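Local coordinates for DUF7790 domain-containing protein (PDB 6ULO) that is of unknown function but carries a predicted transmembrane helix in its natural form and belongs to a family grouped with the NADP-binding Rossmann-like folds, at residues I104-Q108 with A186-I191; L107-K113 with Y179-R183; A128-I132 with K143-K147. One frame throughout, in Å; residues are numbered along the deposited sequence. Where two conformers were deposited one is given.

Interaction 1: I104-Q108 with A186-I191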
loop_
_atom_site.group_PDB
_atom_site.type_symbol
_atom_site.label_atom_id
_atom_site.label_comp_id
_atom_site.label_asym_id
_atom_site.label_seq_id
_atom_site.Cartn_x
_atom_site.Cartn_y
_atom_site.Cartn_z
ATOM N N ILE A 104 10.671 0.750 7.408
ATOM C CA ILE A 104 11.673 0.016 6.644
ATOM C C ILE A 104 12.973 -0.124 7.431
ATOM O O ILE A 104 13.601 -1.191 7.436
ATOM C CB ILE A 104 11.873 0.713 5.281
ATOM C CG1 ILE A 104 10.591 0.567 4.455
ATOM C CG2 ILE A 104 13.112 0.176 4.546
ATOM C CD1 ILE A 104 10.474 1.553 3.306
ATOM N N LEU A 105 13.407 0.949 8.091
ATOM C CA LEU A 105 14.598 0.872 8.935
ATOM C C LEU A 105 14.410 -0.171 10.025
ATOM O O LEU A 105 15.307 -0.993 10.281
ATOM C CB LEU A 105 14.852 2.247 9.534
ATOM C CG LEU A 105 15.962 2.361 10.574
ATOM C CD1 LEU A 105 17.351 2.014 10.017
ATOM C CD2 LEU A 105 15.946 3.800 11.173
ATOM N N PHE A 106 13.225 -0.179 10.664
ATOM C CA PHE A 106 12.988 -1.168 11.725
ATOM C C PHE A 106 12.990 -2.588 11.168
ATOM O O PHE A 106 13.547 -3.494 11.790
ATOM C CB PHE A 106 11.677 -0.907 12.445
ATOM C CG PHE A 106 11.623 0.346 13.273
ATOM C CD1 PHE A 106 12.748 1.123 13.530
ATOM C CD2 PHE A 106 10.390 0.737 13.827
ATOM C CE1 PHE A 106 12.648 2.255 14.316
ATOM C CE2 PHE A 106 10.278 1.863 14.615
ATOM C CZ PHE A 106 11.426 2.626 14.875
ATOM N N LEU A 107 12.412 -2.801 9.988
ATOM C CA LEU A 107 12.458 -4.123 9.362
ATOM C C LEU A 107 13.893 -4.564 9.119
ATOM O O LEU A 107 14.258 -5.706 9.412
ATOM C CB LEU A 107 11.707 -4.118 8.022
ATOM C CG LEU A 107 10.180 -4.051 8.138
ATOM C CD1 LEU A 107 9.589 -3.673 6.767
ATOM C CD2 LEU A 107 9.629 -5.405 8.621
ATOM N N GLN A 108 14.716 -3.668 8.556
ATOM C CA GLN A 108 16.115 -4.008 8.301
ATOM C C GLN A 108 16.827 -4.486 9.556
ATOM O O GLN A 108 17.627 -5.418 9.494
ATOM C CB GLN A 108 16.852 -2.806 7.707
ATOM C CG GLN A 108 16.379 -2.496 6.276
ATOM C CD GLN A 108 16.889 -1.187 5.766
ATOM O OE1 GLN A 108 17.277 -0.316 6.551
ATOM N NE2 GLN A 108 16.883 -1.030 4.450
ATOM N N ALA A 186 13.079 -5.287 2.366
ATOM C CA ALA A 186 13.558 -4.086 3.042
ATOM C C ALA A 186 15.071 -4.009 2.982
ATOM O O ALA A 186 15.633 -2.958 2.663
ATOM C CB ALA A 186 13.060 -4.034 4.479
ATOM N N ILE A 187 15.742 -5.118 3.316
ATOM C CA ILE A 187 17.200 -5.170 3.305
ATOM C C ILE A 187 17.743 -4.854 1.914
ATOM O O ILE A 187 18.789 -4.206 1.779
ATOM C CB ILE A 187 17.663 -6.552 3.813
ATOM C CG1 ILE A 187 17.445 -6.627 5.307
ATOM C CG2 ILE A 187 19.154 -6.785 3.483
ATOM C CD1 ILE A 187 17.662 -8.030 5.884
ATOM N N GLU A 188 17.072 -5.318 0.875
ATOM C CA GLU A 188 17.521 -5.170 -0.499
ATOM C C GLU A 188 17.204 -3.816 -1.098
ATOM O O GLU A 188 17.549 -3.589 -2.259
ATOM C CB GLU A 188 16.921 -6.310 -1.342
ATOM C CG GLU A 188 17.550 -7.634 -0.958
ATOM C CD GLU A 188 16.936 -8.860 -1.602
ATOM O OE1 GLU A 188 15.817 -8.795 -2.149
ATOM O OE2 GLU A 188 17.581 -9.934 -1.501
ATOM N N GLY A 189 16.567 -2.912 -0.360
ATOM C CA GLY A 189 16.233 -1.618 -0.900
ATOM C C GLY A 189 15.037 -1.643 -1.822
ATOM O O GLY A 189 14.816 -0.698 -2.591
ATOM N N LYS A 190 14.224 -2.693 -1.744
ATOM C CA LYS A 190 13.117 -2.904 -2.657
ATOM C C LYS A 190 11.795 -2.404 -2.134
ATOM O O LYS A 190 10.783 -2.613 -2.813
ATOM C CB LYS A 190 13.024 -4.383 -3.019
ATOM C CG LYS A 190 14.245 -4.926 -3.757
ATOM C CD LYS A 190 14.124 -6.416 -3.981
ATOM C CE LYS A 190 15.230 -6.931 -4.867
ATOM N NZ LYS A 190 15.204 -8.427 -4.862
ATOM N N ILE A 191 11.779 -1.742 -0.983
ATOM C CA ILE A 191 10.581 -1.070 -0.475
ATOM C C ILE A 191 10.917 0.403 -0.498
ATOM O O ILE A 191 11.856 0.832 0.194
ATOM C CB ILE A 191 10.192 -1.522 0.947
ATOM C CG1 ILE A 191 10.175 -3.039 1.051
ATOM C CG2 ILE A 191 8.834 -0.908 1.290
ATOM C CD1 ILE A 191 9.778 -3.559 2.443
#
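Ala186 is the small residue that lets these two segments come close: the CA atoms of Ile104 and Ala186 lie 5.8 Å apart, and those of Gln108 and Ile187 only 5.2 Å. The methyl of Ala186 is a low bump on helix 176-187, and the hollow that takes it is lined by Ile104, Leu107 and Gln108 of helix 94-109. Its CB stands 3.8 Å from Leu107 CB, 4.2 Å from Ile104 CG2 and 4.1 Å from Gln108 CG, so three side chains from one turn of helix close around a single carbon.

Further along, Ile191 packs against both Ile104 and Leu107. Ile104 CD1 reaches Ile191 CG2 at 3.6 Å, while Leu107 CD1 meets Ile191 CD1 more loosely, at 4.3 Å. Gln108 adds the polar part of the contact: its amide NE2 donates to Ala186 O at 2.9 Å with an N-H...O angle of 169°, close to linear. The same carbonyl accepts the backbone bond from Gly189 N at 3.2 Å, so the Gln108 amide shares an acceptor with the helix end. That end is a Schellman motif, in which Gly189 takes positive phi (77°) and the chain turns back until Ile191 faces helix 94-109. Together the segments bury 307 Å².

Lys190, on the turn, pairs through NZ with Glu188 OE1 at 2.8 Å and also with Glu20. Around the contact, helices 113-120 and 125-135 cover Phe106, whereas Ile191 opens strand 191-195, an outermost strand of the sheet, running parallel to its neighbour 86-91.

Interaction 2: L107-K113 with Y179-R183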
loop_
_atom_site.group_PDB
_atom_site.type_symbol
_atom_site.label_atom_id
_atom_site.label_comp_id
_atom_site.label_asym_id
_atom_site.label_seq_id
_atom_site.Cartn_x
_atom_site.Cartn_y
_atom_site.Cartn_z
ATOM N N LEU A 107 12.412 -2.801 9.988
ATOM C CA LEU A 107 12.458 -4.123 9.362
ATOM C C LEU A 107 13.893 -4.564 9.119
ATOM O O LEU A 107 14.258 -5.706 9.412
ATOM C CB LEU A 107 11.707 -4.118 8.022
ATOM C CG LEU A 107 10.180 -4.051 8.138
ATOM C CD1 LEU A 107 9.589 -3.673 6.767
ATOM C CD2 LEU A 107 9.629 -5.405 8.621
ATOM N N GLN A 108 14.716 -3.668 8.556
ATOM C CA GLN A 108 16.115 -4.008 8.301
ATOM C C GLN A 108 16.827 -4.486 9.556
ATOM O O GLN A 108 17.627 -5.418 9.494
ATOM C CB GLN A 108 16.852 -2.806 7.707
ATOM C CG GLN A 108 16.379 -2.496 6.276
ATOM C CD GLN A 108 16.889 -1.187 5.766
ATOM O OE1 GLN A 108 17.277 -0.316 6.551
ATOM N NE2 GLN A 108 16.883 -1.030 4.450
ATOM N N LYS A 109 16.544 -3.869 10.700
ATOM C CA LYS A 109 17.269 -4.164 11.919
ATOM C C LYS A 109 16.627 -5.253 12.757
ATOM O O LYS A 109 17.240 -5.706 13.715
ATOM C CB LYS A 109 17.402 -2.886 12.750
ATOM C CG LYS A 109 18.224 -1.804 12.055
ATOM C CD LYS A 109 19.617 -2.268 11.737
ATOM C CE LYS A 109 20.409 -1.105 11.173
ATOM N NZ LYS A 109 21.809 -1.473 10.929
ATOM N N SER A 110 15.414 -5.699 12.441
ATOM C CA SER A 110 14.631 -6.589 13.308
ATOM C C SER A 110 14.648 -8.002 12.727
ATOM O O SER A 110 13.931 -8.292 11.761
ATOM C CB SER A 110 13.199 -6.057 13.434
ATOM O OG SER A 110 13.173 -4.848 14.170
ATOM N N GLU A 111 15.417 -8.899 13.354
ATOM C CA GLU A 111 15.605 -10.219 12.759
ATOM C C GLU A 111 14.327 -11.046 12.775
ATOM O O GLU A 111 14.130 -11.878 11.887
ATOM C CB GLU A 111 16.752 -10.954 13.447
ATOM C CG GLU A 111 18.105 -10.216 13.257
ATOM C CD GLU A 111 19.313 -10.934 13.826
ATOM O OE1 GLU A 111 19.138 -11.925 14.558
ATOM O OE2 GLU A 111 20.449 -10.484 13.556
ATOM N N LYS A 112 13.440 -10.814 13.741
ATOM C CA LYS A 112 12.206 -11.576 13.861
ATOM C C LYS A 112 11.036 -10.607 13.983
ATOM O O LYS A 112 11.198 -9.446 14.374
ATOM C CB LYS A 112 12.248 -12.488 15.097
ATOM C CG LYS A 112 13.377 -13.488 15.075
ATOM C CD LYS A 112 13.126 -14.537 13.997
ATOM C CE LYS A 112 14.238 -15.572 13.903
ATOM N NZ LYS A 112 14.134 -16.304 12.610
ATOM N N LYS A 113 9.839 -11.118 13.669
ATOM C CA LYS A 113 8.654 -10.271 13.689
ATOM C C LYS A 113 8.422 -9.653 15.059
ATOM O O LYS A 113 7.996 -8.495 15.153
ATOM C CB LYS A 113 7.434 -11.068 13.232
ATOM C CG LYS A 113 7.003 -12.230 14.152
ATOM C CD LYS A 113 6.048 -13.161 13.401
ATOM C CE LYS A 113 5.351 -14.193 14.314
ATOM N NZ LYS A 113 6.319 -15.096 15.008
ATOM N N TYR A 179 6.906 -12.501 7.319
ATOM C CA TYR A 179 7.776 -11.470 7.876
ATOM C C TYR A 179 9.128 -11.477 7.171
ATOM O O TYR A 179 9.639 -10.428 6.741
ATOM C CB TYR A 179 7.968 -11.657 9.391
ATOM C CG TYR A 179 8.879 -10.565 9.921
ATOM C CD1 TYR A 179 8.380 -9.293 10.162
ATOM C CD2 TYR A 179 10.238 -10.784 10.106
ATOM C CE1 TYR A 179 9.204 -8.264 10.564
ATOM C CE2 TYR A 179 11.057 -9.769 10.525
ATOM C CZ TYR A 179 10.539 -8.508 10.753
ATOM O OH TYR A 179 11.357 -7.460 11.139
ATOM N N SER A 180 9.727 -12.672 7.040
ATOM C CA SER A 180 11.040 -12.774 6.414
ATOM C C SER A 180 11.016 -12.278 4.973
ATOM O O SER A 180 11.987 -11.665 4.506
ATOM C CB SER A 180 11.487 -14.228 6.458
ATOM O OG SER A 180 12.753 -14.347 5.874
ATOM N N TYR A 181 9.910 -12.505 4.252
ATOM C CA TYR A 181 9.817 -12.054 2.869
ATOM C C TYR A 181 9.860 -10.530 2.801
ATOM O O TYR A 181 10.590 -9.945 1.983
ATOM C CB TYR A 181 8.510 -12.583 2.249
ATOM C CG TYR A 181 8.400 -12.248 0.778
ATOM C CD1 TYR A 181 8.969 -13.076 -0.189
ATOM C CD2 TYR A 181 7.791 -11.084 0.348
ATOM C CE1 TYR A 181 8.911 -12.751 -1.540
ATOM C CE2 TYR A 181 7.768 -10.739 -1.000
ATOM C CZ TYR A 181 8.305 -11.588 -1.919
ATOM O OH TYR A 181 8.288 -11.279 -3.254
ATOM N N ILE A 182 9.074 -9.863 3.650
ATOM C CA ILE A 182 9.073 -8.402 3.684
ATOM C C ILE A 182 10.419 -7.867 4.151
ATOM O O ILE A 182 10.953 -6.896 3.584
ATOM C CB ILE A 182 7.902 -7.905 4.566
ATOM C CG1 ILE A 182 6.564 -8.206 3.867
ATOM C CG2 ILE A 182 8.036 -6.427 4.905
ATOM C CD1 ILE A 182 6.396 -7.546 2.491
ATOM N N ARG A 183 11.018 -8.501 5.167
ATOM C CA ARG A 183 12.320 -8.032 5.634
ATOM C C ARG A 183 13.377 -8.160 4.547
ATOM O O ARG A 183 14.252 -7.289 4.421
ATOM C CB ARG A 183 12.736 -8.822 6.871
ATOM C CG ARG A 183 14.129 -8.385 7.365
ATOM C CD ARG A 183 14.452 -8.878 8.747
ATOM N NE ARG A 183 15.682 -8.267 9.262
ATOM C CZ ARG A 183 16.815 -8.927 9.454
ATOM N NH1 ARG A 183 16.865 -10.236 9.188
ATOM N NH2 ARG A 183 17.870 -8.285 9.936
#
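Three hydrogen bonds carry the polar part of this contact, and all use backbone carbonyls where helix 94-109 ends and the chain turns. Arg183 NE donates to Leu107 O at 2.9 Å (N-H...O angle 137°) and Arg183 NH2 to Gln108 O at 2.9 Å (N-H...O angle 148°). Both acceptors lie near the guanidinium plane, which suits in-plane N-H donors. Tyr179 OH gives the third bond, to Ser110 O at 2.8 Å. Ser110 O also comes within 3.1 Å of Arg183 NE, but the angle there is too poor for a bond.

Contacts over the faces of planar groups make up the second class. Lys113 CA sits 3.6 Å from the centroid of the Tyr179 ring and 7° off its normal, a CH-pi contact centred on the face. Ser110 C and Glu111 CA lie over one face of the Arg183 guanidinium, with Glu111 CA 3.7 Å from Arg183 CZ. The chain thus crosses two flat side chains in succession.

Apolar contacts come from Leu107, whose CD2 approaches Tyr179 CE1 at 3.5 Å and whose CD1 approaches Ile182 CG2 at 3.7 Å. Phe116 of helix 113-120 adds to this cluster by touching both Leu107 and Tyr179. The salt bridge of Lys113 is with Asp176.

In all, 470 Å² is buried. The geometry is that of C-terminal helix capping by side chains from a helix remote in sequence: Arg183 and Tyr179 donate to carbonyls at the end of helix 94-109 and in the turn that leads, through Lys112 at the N-cap, into helix 113-120.

Interaction 3: A128-I132 with K143-K147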
loop_
_atom_site.group_PDB
_atom_site.type_symbol
_atom_site.label_atom_id
_atom_site.label_comp_id
_atom_site.label_asym_id
_atom_site.label_seq_id
_atom_site.Cartn_x
_atom_site.Cartn_y
_atom_site.Cartn_z
ATOM N N ALA A 128 14.364 2.115 19.762
ATOM C CA ALA A 128 13.928 2.610 18.453
ATOM C C ALA A 128 14.390 4.046 18.221
ATOM O O ALA A 128 14.864 4.398 17.126
ATOM C CB ALA A 128 12.404 2.500 18.342
ATOM N N LEU A 129 14.226 4.905 19.227
ATOM C CA LEU A 129 14.630 6.297 19.079
ATOM C C LEU A 129 16.148 6.440 18.982
ATOM O O LEU A 129 16.640 7.287 18.232
ATOM C CB LEU A 129 14.050 7.149 20.211
ATOM C CG LEU A 129 12.527 7.312 20.162
ATOM C CD1 LEU A 129 12.063 7.958 21.452
ATOM C CD2 LEU A 129 12.090 8.165 18.957
ATOM N N GLU A 130 16.900 5.585 19.672
ATOM C CA GLU A 130 18.348 5.587 19.499
ATOM C C GLU A 130 18.758 5.126 18.101
ATOM O O GLU A 130 19.698 5.667 17.507
ATOM C CB GLU A 130 18.967 4.663 20.546
ATOM C CG GLU A 130 18.893 5.175 22.000
ATOM C CD GLU A 130 19.224 4.121 23.092
ATOM O OE1 GLU A 130 19.459 2.923 22.780
ATOM O OE2 GLU A 130 19.245 4.513 24.283
ATOM N N LEU A 131 18.047 4.154 17.537
ATOM C CA LEU A 131 18.337 3.699 16.185
ATOM C C LEU A 131 18.046 4.809 15.184
ATOM O O LEU A 131 18.848 5.068 14.273
ATOM C CB LEU A 131 17.498 2.468 15.866
ATOM C CG LEU A 131 17.535 1.963 14.429
ATOM C CD1 LEU A 131 18.948 1.602 14.045
ATOM C CD2 LEU A 131 16.614 0.749 14.288
ATOM N N ILE A 132 16.917 5.507 15.348
ATOM C CA ILE A 132 16.643 6.650 14.478
ATOM C C ILE A 132 17.754 7.686 14.617
ATOM O O ILE A 132 18.221 8.255 13.614
ATOM C CB ILE A 132 15.260 7.254 14.772
ATOM C CG1 ILE A 132 14.170 6.285 14.301
ATOM C CG2 ILE A 132 15.110 8.629 14.102
ATOM C CD1 ILE A 132 12.772 6.594 14.852
ATOM N N LYS A 143 12.137 11.230 14.638
ATOM C CA LYS A 143 11.730 11.005 16.021
ATOM C C LYS A 143 10.364 11.617 16.288
ATOM O O LYS A 143 9.536 11.028 16.994
ATOM C CB LYS A 143 12.769 11.566 16.998
ATOM C CG LYS A 143 14.082 10.846 16.954
ATOM C CD LYS A 143 15.087 11.488 17.922
ATOM C CE LYS A 143 15.686 10.500 18.856
ATOM N NZ LYS A 143 16.666 11.137 19.778
ATOM N N LYS A 144 10.101 12.803 15.725
ATOM C CA LYS A 144 8.788 13.412 15.876
ATOM C C LYS A 144 7.716 12.534 15.246
ATOM O O LYS A 144 6.659 12.312 15.837
ATOM C CB LYS A 144 8.777 14.792 15.219
ATOM C CG LYS A 144 9.544 15.887 15.959
ATOM C CD LYS A 144 9.412 17.195 15.173
ATOM C CE LYS A 144 10.124 18.326 15.838
ATOM N NZ LYS A 144 9.724 18.370 17.250
ATOM N N VAL A 145 7.970 12.035 14.034
ATOM C CA VAL A 145 7.019 11.130 13.381
ATOM C C VAL A 145 6.797 9.884 14.229
ATOM O O VAL A 145 5.650 9.447 14.420
ATOM C CB VAL A 145 7.462 10.789 11.940
ATOM C CG1 VAL A 145 6.576 9.670 11.368
ATOM C CG2 VAL A 145 7.389 12.016 11.068
ATOM N N TYR A 146 7.868 9.306 14.779
ATOM C CA TYR A 146 7.714 8.126 15.634
ATOM C C TYR A 146 6.772 8.424 16.785
ATOM O O TYR A 146 5.852 7.649 17.069
ATOM C CB TYR A 146 9.081 7.678 16.185
ATOM C CG TYR A 146 8.958 6.460 17.084
ATOM C CD1 TYR A 146 9.247 5.182 16.598
ATOM C CD2 TYR A 146 8.592 6.585 18.422
ATOM C CE1 TYR A 146 9.106 4.046 17.416
ATOM C CE2 TYR A 146 8.456 5.465 19.251
ATOM C CZ TYR A 146 8.728 4.205 18.739
ATOM O OH TYR A 146 8.604 3.111 19.569
ATOM N N LYS A 147 6.967 9.559 17.446
ATOM C CA LYS A 147 6.154 9.900 18.608
ATOM C C LYS A 147 4.708 10.195 18.238
ATOM O O LYS A 147 3.802 9.851 18.996
ATOM C CB LYS A 147 6.789 11.052 19.368
ATOM C CG LYS A 147 8.100 10.625 19.966
ATOM C CD LYS A 147 8.867 11.820 20.500
ATOM C CE LYS A 147 10.282 11.432 20.891
ATOM N NZ LYS A 147 11.062 12.593 21.386
#
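Helix 125-135 and the start of helix 139-166 form an antiparallel helical hairpin. The short axes here run at 154° to each other and approach to 10.5 Å, a spacing largely filled by side chains; the nearest CA atoms, of Leu129 and Lys143, are 6.3 Å apart.

Tyr146, with chi1 at 180° (t) and chi2 at 100°, extends its ring from the second helix toward the first. Ala128 CB lies 3.8 Å from Tyr146 CE1 and Leu129 CD2 3.9 Å from Tyr146 CD2, while Ile132 CD1 meets Tyr146 CB at 4.1 Å. Leu129 and Ile132 share the m,t conformation (chi1 -68° and -70°, chi2 170° and 165°). The CA-to-CB bond of Leu129 points sideways, but its CD1 and CD2 reach Lys147 and Tyr146. The tyrosine hydroxyl is hydrogen-bonded beyond this pair, to Leu119 O and Arg154, and Phe106 of helix 94-109 packs on both Ala128 and Tyr146.

Two lysines contribute their aliphatic lengths, Lys147 at the exposed margin and Lys143 more centrally. Lys147 is extended (m,t,t,t), which takes its CE to 3.9 Å from Leu129 CD1. Lys143 begins m,t but departs from the staggered wells at chi3 (127°). Its CG is 3.9 Å from Leu129 CD2 and 3.8 Å from Ile132 CG2, its NZ bonds to Gln133 OE1, and its CE rests 3.4 Å from Leu129 O.

Along the chain the contacts are nested: the 128-132/143-147 hairpin lies inside the excursion from helix 94-109 to helix 176-187 that interactions 1 and 2 close. Those two share both helices as well as Leu107 and Gln108, and their centres are about 8 Å apart. Interaction 3 is centred about 16 Å from interaction 1 and 18 Å from interaction 2. Phe106, between the residues that interaction 1 uses, bridges to it, its CZ 3.6 Å from Ala128 CB and 3.7 Å from Tyr146 CE1. Helix 94-109 therefore packs against both the hairpin and helix 176-187, within the helical connection that leads from strand 86-91 to its parallel neighbour, the edge strand 191-195.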